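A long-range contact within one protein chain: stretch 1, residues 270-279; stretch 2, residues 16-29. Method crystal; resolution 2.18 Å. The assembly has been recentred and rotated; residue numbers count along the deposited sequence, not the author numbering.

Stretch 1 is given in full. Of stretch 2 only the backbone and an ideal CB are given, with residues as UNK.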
# COMPACT_ATOMS: atom_id res chain seq x y z
N MET A 270 -5.97 24.62 -5.13
CA MET A 270 -6.32 24.66 -3.70
C MET A 270 -7.60 25.46 -3.45
O MET A 270 -7.80 26.57 -4.00
CB MET A 270 -5.17 25.24 -2.86
CG MET A 270 -4.01 24.28 -2.58
SD MET A 270 -4.41 22.89 -1.50
CE MET A 270 -3.84 23.52 0.08
N VAL A 271 -8.46 24.89 -2.59
CA VAL A 271 -9.84 25.33 -2.43
C VAL A 271 -10.60 25.15 -3.75
O VAL A 271 -10.60 26.01 -4.63
CB VAL A 271 -9.97 26.76 -1.87
CG1 VAL A 271 -11.43 27.04 -1.54
CG2 VAL A 271 -9.11 26.91 -0.60
N GLN A 272 -11.22 23.98 -3.86
CA GLN A 272 -11.76 23.47 -5.11
C GLN A 272 -13.17 23.99 -5.39
O GLN A 272 -13.54 24.17 -6.54
CB GLN A 272 -11.78 21.94 -4.99
CG GLN A 272 -12.26 21.16 -6.21
CD GLN A 272 -12.17 19.65 -5.96
OE1 GLN A 272 -12.11 19.21 -4.81
NE2 GLN A 272 -12.15 18.87 -7.03
N ARG A 273 -13.96 24.24 -4.35
CA ARG A 273 -15.38 24.55 -4.52
C ARG A 273 -15.71 25.85 -3.84
O ARG A 273 -15.09 26.21 -2.85
CB ARG A 273 -16.26 23.43 -3.94
CG ARG A 273 -15.90 22.05 -4.45
CD ARG A 273 -16.99 21.01 -4.14
NE ARG A 273 -16.46 19.64 -4.21
CZ ARG A 273 -16.21 18.99 -5.35
NH1 ARG A 273 -16.41 19.59 -6.52
NH2 ARG A 273 -15.75 17.74 -5.32
N MET A 274 -16.71 26.55 -4.38
CA MET A 274 -17.08 27.87 -3.89
C MET A 274 -17.39 27.84 -2.39
O MET A 274 -16.94 28.70 -1.62
CB MET A 274 -18.26 28.42 -4.70
CG MET A 274 -18.68 29.85 -4.35
SD MET A 274 -19.78 29.90 -2.90
CE MET A 274 -21.34 29.46 -3.67
N GLU A 275 -18.17 26.85 -1.97
CA GLU A 275 -18.59 26.81 -0.57
C GLU A 275 -17.41 26.50 0.34
O GLU A 275 -17.43 26.85 1.51
CB GLU A 275 -19.74 25.81 -0.34
CG GLU A 275 -19.34 24.37 -0.46
CD GLU A 275 -19.31 23.89 -1.90
OE1 GLU A 275 -19.54 24.72 -2.83
OE2 GLU A 275 -19.06 22.68 -2.10
N GLN A 276 -16.36 25.88 -0.21
CA GLN A 276 -15.17 25.63 0.61
C GLN A 276 -14.41 26.94 0.86
O GLN A 276 -13.84 27.12 1.93
CB GLN A 276 -14.25 24.57 -0.04
CG GLN A 276 -14.83 23.13 0.04
CD GLN A 276 -14.21 22.21 -0.99
OE1 GLN A 276 -13.36 22.65 -1.78
NE2 GLN A 276 -14.63 20.94 -1.01
N TYR A 277 -14.42 27.84 -0.12
CA TYR A 277 -13.79 29.15 0.03
C TYR A 277 -14.62 29.98 1.02
O TYR A 277 -14.09 30.70 1.89
CB TYR A 277 -13.72 29.83 -1.35
CG TYR A 277 -13.08 31.21 -1.35
CD1 TYR A 277 -11.70 31.37 -1.14
CD2 TYR A 277 -13.84 32.34 -1.60
CE1 TYR A 277 -11.11 32.64 -1.16
CE2 TYR A 277 -13.26 33.62 -1.61
CZ TYR A 277 -11.89 33.75 -1.40
OH TYR A 277 -11.32 35.01 -1.42
N PHE A 278 -15.94 29.87 0.88
CA PHE A 278 -16.86 30.51 1.81
C PHE A 278 -16.57 30.11 3.26
O PHE A 278 -16.56 30.97 4.15
CB PHE A 278 -18.29 30.15 1.43
CG PHE A 278 -19.24 31.28 1.59
CD1 PHE A 278 -19.21 32.07 2.74
CD2 PHE A 278 -20.16 31.58 0.59
CE1 PHE A 278 -20.09 33.14 2.89
CE2 PHE A 278 -21.05 32.65 0.73
CZ PHE A 278 -21.01 33.43 1.88
N VAL A 279 -16.30 28.82 3.50
CA VAL A 279 -16.05 28.35 4.87
C VAL A 279 -14.91 29.12 5.56
O VAL A 279 -14.97 29.37 6.77
CB VAL A 279 -15.85 26.80 4.94
CG1 VAL A 279 -15.50 26.35 6.38
CG2 VAL A 279 -17.11 26.07 4.49
N UNK A 16 -24.67 41.00 -0.01
CA UNK A 16 -23.38 41.50 -0.49
C UNK A 16 -22.24 40.56 -0.08
O UNK A 16 -21.30 40.35 -0.86
CB UNK A 16 -23.12 42.91 0.05
N UNK A 17 -22.32 40.00 1.12
CA UNK A 17 -21.33 39.03 1.56
C UNK A 17 -21.32 37.81 0.64
O UNK A 17 -20.27 37.37 0.19
CB UNK A 17 -21.61 38.61 3.00
N UNK A 18 -22.50 37.28 0.36
CA UNK A 18 -22.62 36.10 -0.49
C UNK A 18 -22.08 36.39 -1.90
O UNK A 18 -21.36 35.57 -2.47
CB UNK A 18 -24.08 35.64 -0.56
N UNK A 19 -22.41 37.56 -2.44
CA UNK A 19 -21.99 37.97 -3.76
C UNK A 19 -20.49 38.25 -3.87
O UNK A 19 -19.88 37.99 -4.90
CB UNK A 19 -22.78 39.22 -4.17
N UNK A 20 -19.92 38.83 -2.82
CA UNK A 20 -18.48 39.07 -2.79
C UNK A 20 -17.71 37.74 -2.77
O UNK A 20 -16.71 37.59 -3.49
CB UNK A 20 -18.11 39.92 -1.57
N UNK A 21 -18.17 36.78 -1.97
CA UNK A 21 -17.50 35.47 -1.94
C UNK A 21 -17.55 34.83 -3.32
O UNK A 21 -16.52 34.41 -3.85
CB UNK A 21 -18.15 34.55 -0.90
N UNK A 22 -18.74 34.77 -3.92
CA UNK A 22 -18.86 34.18 -5.26
C UNK A 22 -17.94 34.89 -6.26
O UNK A 22 -17.22 34.24 -7.03
CB UNK A 22 -20.31 34.25 -5.74
N UNK A 23 -17.93 36.23 -6.23
CA UNK A 23 -17.10 37.03 -7.13
C UNK A 23 -15.60 36.72 -6.96
O UNK A 23 -14.88 36.55 -7.94
CB UNK A 23 -17.36 38.52 -6.88
N UNK A 24 -15.14 36.65 -5.71
CA UNK A 24 -13.73 36.35 -5.44
C UNK A 24 -13.36 34.94 -5.88
O UNK A 24 -12.30 34.72 -6.46
CB UNK A 24 -13.43 36.52 -3.95
N UNK A 25 -14.23 33.97 -5.59
CA UNK A 25 -13.93 32.61 -5.99
C UNK A 25 -13.84 32.47 -7.52
O UNK A 25 -12.95 31.79 -8.03
CB UNK A 25 -14.99 31.66 -5.43
N UNK A 26 -14.75 33.13 -8.25
CA UNK A 26 -14.70 33.11 -9.70
C UNK A 26 -13.41 33.74 -10.22
O UNK A 26 -12.80 33.25 -11.17
CB UNK A 26 -15.91 33.84 -10.28
N UNK A 27 -12.99 34.83 -9.59
CA UNK A 27 -11.74 35.48 -9.95
C UNK A 27 -10.54 34.54 -9.72
O UNK A 27 -9.61 34.51 -10.53
CB UNK A 27 -11.57 36.77 -9.14
N UNK A 28 -10.58 33.76 -8.65
CA UNK A 28 -9.52 32.77 -8.43
C UNK A 28 -9.48 31.72 -9.54
O UNK A 28 -8.40 31.38 -10.04
CB UNK A 28 -9.71 32.08 -7.08
N UNK A 29 -10.63 31.18 -9.93
CA UNK A 29 -10.69 30.20 -11.01
C UNK A 29 -10.19 30.85 -12.29
O UNK A 29 -9.45 30.25 -13.07
CB UNK A 29 -12.11 29.66 -11.19

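Stretch 2 is helical throughout, with phi/psi near -62/-43, and crosses the helix 274-279 at 118° with 9.6 Å between axes.

Nothing of stretch 1 lies within 5.5 Å of the ideal CB at positions 16, 19, 20, 23, 26 and 27, so almost any helix-compatible residue would serve. They are Ala16, Glu19, Arg20, Arg23, Ser26 and Leu27.

At position 17 CA-to-CB points sideways, and the ideal CB is 5.3 Å from Phe278 CZ. Polar or apolar chains would fit; the residue is Gln17, whose NE2 is hydrogen-bonded elsewhere in the structure.

Position 18 also points sideways, with its ideal CB 4.4 Å from Phe278 CE2 and the Met274 side chain further along. A long apolar or aromatic chain could reach both. Tyr18 does: its CD2 lies 3.6 Å from Phe278 CE2, near the plane of the Phe278 ring, and its OH is 3.8 Å from Met274 CE.

Position 21 points toward stretch 1, its ideal CB only 3.8 Å from Phe278 CE2 and 4.9 Å from Tyr277 CD2. So tight a place favours a compact apolar residue, alanine or valine for example. Val21 fills it, with CG2 3.7 Å from the Phe278 ring centroid, over the face, and CG1 3.7 Å from Tyr277 CD2.

At position 22, sideways, the ideal CB is 4.9 Å from Met274 CG, and a flexible chain, polar or apolar, would suit. Gln22 brings OE1 to 3.7 Å from Met274 CG, while its NE2 donates to Ser26 OG (3.2 Å).

Position 24 points toward stretch 1, with its ideal CB 3.6 Å from Tyr277 OH. That hydroxyl invites an acceptor: Glu, Gln, Asp or Asn. In Glu24, OE1 accepts a short hydrogen bond from Tyr277 OH (2.5 Å), while OE2 forms a salt bridge with Arg20 NE (2.8 Å).

Position 25 points toward stretch 1, its ideal CB 4.1 Å from Tyr277 CD2 and 4.2 Å from Met274 CG. The backbone of 271-274 lies beyond, so a long apolar or aromatic side chain (leucine, methionine, phenylalanine) would suit. The Phe25 ring lies against Met274, whose CA is 3.6 Å from the ring centroid, while the carbonyls of Val271 and Gln272 meet its edge.

Position 28 points toward stretch 1 but its CB is not close, so a longer apolar chain such as leucine, isoleucine or methionine would be needed to touch Tyr277. Leu28 places CD1 over a face of that ring, 3.7 Å from Tyr277 CE1, completing with 21, 24 and 25 the hole that receives Tyr277.

Position 29, sideways and distant, is permissive; Leu29 makes no close contact.

Stretch 2 (16-29) AQYERVQREFSLLL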
# COMPACT_ATOMS: atom_id res chain seq x y z
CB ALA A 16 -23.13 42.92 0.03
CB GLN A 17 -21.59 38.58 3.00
CG GLN A 17 -21.31 39.63 4.06
CD GLN A 17 -21.74 39.17 5.44
OE1 GLN A 17 -22.57 38.26 5.57
NE2 GLN A 17 -21.17 39.77 6.48
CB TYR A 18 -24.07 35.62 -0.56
CG TYR A 18 -24.27 34.36 -1.36
CD1 TYR A 18 -24.44 34.40 -2.73
CD2 TYR A 18 -24.30 33.12 -0.74
CE1 TYR A 18 -24.62 33.26 -3.47
CE2 TYR A 18 -24.49 31.96 -1.47
CZ TYR A 18 -24.65 32.04 -2.84
OH TYR A 18 -24.84 30.90 -3.59
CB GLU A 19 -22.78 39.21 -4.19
CG GLU A 19 -24.24 38.92 -4.53
CD GLU A 19 -25.00 40.15 -5.01
OE1 GLU A 19 -24.37 41.22 -5.20
OE2 GLU A 19 -26.24 40.04 -5.19
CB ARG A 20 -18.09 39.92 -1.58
CG ARG A 20 -16.59 39.91 -1.34
CD ARG A 20 -16.15 40.88 -0.26
NE ARG A 20 -14.84 40.48 0.26
CZ ARG A 20 -14.12 41.17 1.12
NH1 ARG A 20 -14.55 42.34 1.58
NH2 ARG A 20 -12.94 40.70 1.53
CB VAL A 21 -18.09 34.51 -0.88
CG1 VAL A 21 -17.33 33.16 -0.90
CG2 VAL A 21 -17.98 35.12 0.50
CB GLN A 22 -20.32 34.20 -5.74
CG GLN A 22 -20.51 33.61 -7.15
CD GLN A 22 -20.14 32.11 -7.24
OE1 GLN A 22 -20.94 31.24 -6.87
NE2 GLN A 22 -18.94 31.81 -7.75
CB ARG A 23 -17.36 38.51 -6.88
CG ARG A 23 -16.73 39.44 -7.89
CD ARG A 23 -17.02 40.89 -7.53
NE ARG A 23 -16.36 41.26 -6.28
CZ ARG A 23 -16.99 41.68 -5.19
NH1 ARG A 23 -18.32 41.81 -5.19
NH2 ARG A 23 -16.29 41.99 -4.10
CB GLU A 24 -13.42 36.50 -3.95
CG GLU A 24 -13.24 37.96 -3.51
CD GLU A 24 -13.02 38.07 -2.00
OE1 GLU A 24 -12.87 37.01 -1.32
OE2 GLU A 24 -13.00 39.21 -1.50
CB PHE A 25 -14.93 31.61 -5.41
CG PHE A 25 -14.59 30.19 -5.72
CD1 PHE A 25 -13.59 29.53 -5.01
CD2 PHE A 25 -15.26 29.50 -6.73
CE1 PHE A 25 -13.26 28.21 -5.30
CE2 PHE A 25 -14.95 28.17 -7.01
CZ PHE A 25 -13.94 27.53 -6.30
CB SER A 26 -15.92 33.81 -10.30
OG SER A 26 -17.09 33.07 -10.02
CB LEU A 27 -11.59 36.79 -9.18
CG LEU A 27 -10.34 37.64 -9.41
CD1 LEU A 27 -10.29 38.13 -10.86
CD2 LEU A 27 -10.34 38.81 -8.43
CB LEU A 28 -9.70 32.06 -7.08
CG LEU A 28 -9.39 32.86 -5.81
CD1 LEU A 28 -9.94 32.12 -4.60
CD2 LEU A 28 -7.89 33.07 -5.66
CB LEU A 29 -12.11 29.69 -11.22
CG LEU A 29 -12.76 28.94 -10.06
CD1 LEU A 29 -14.13 28.44 -10.48
CD2 LEU A 29 -11.86 27.79 -9.64
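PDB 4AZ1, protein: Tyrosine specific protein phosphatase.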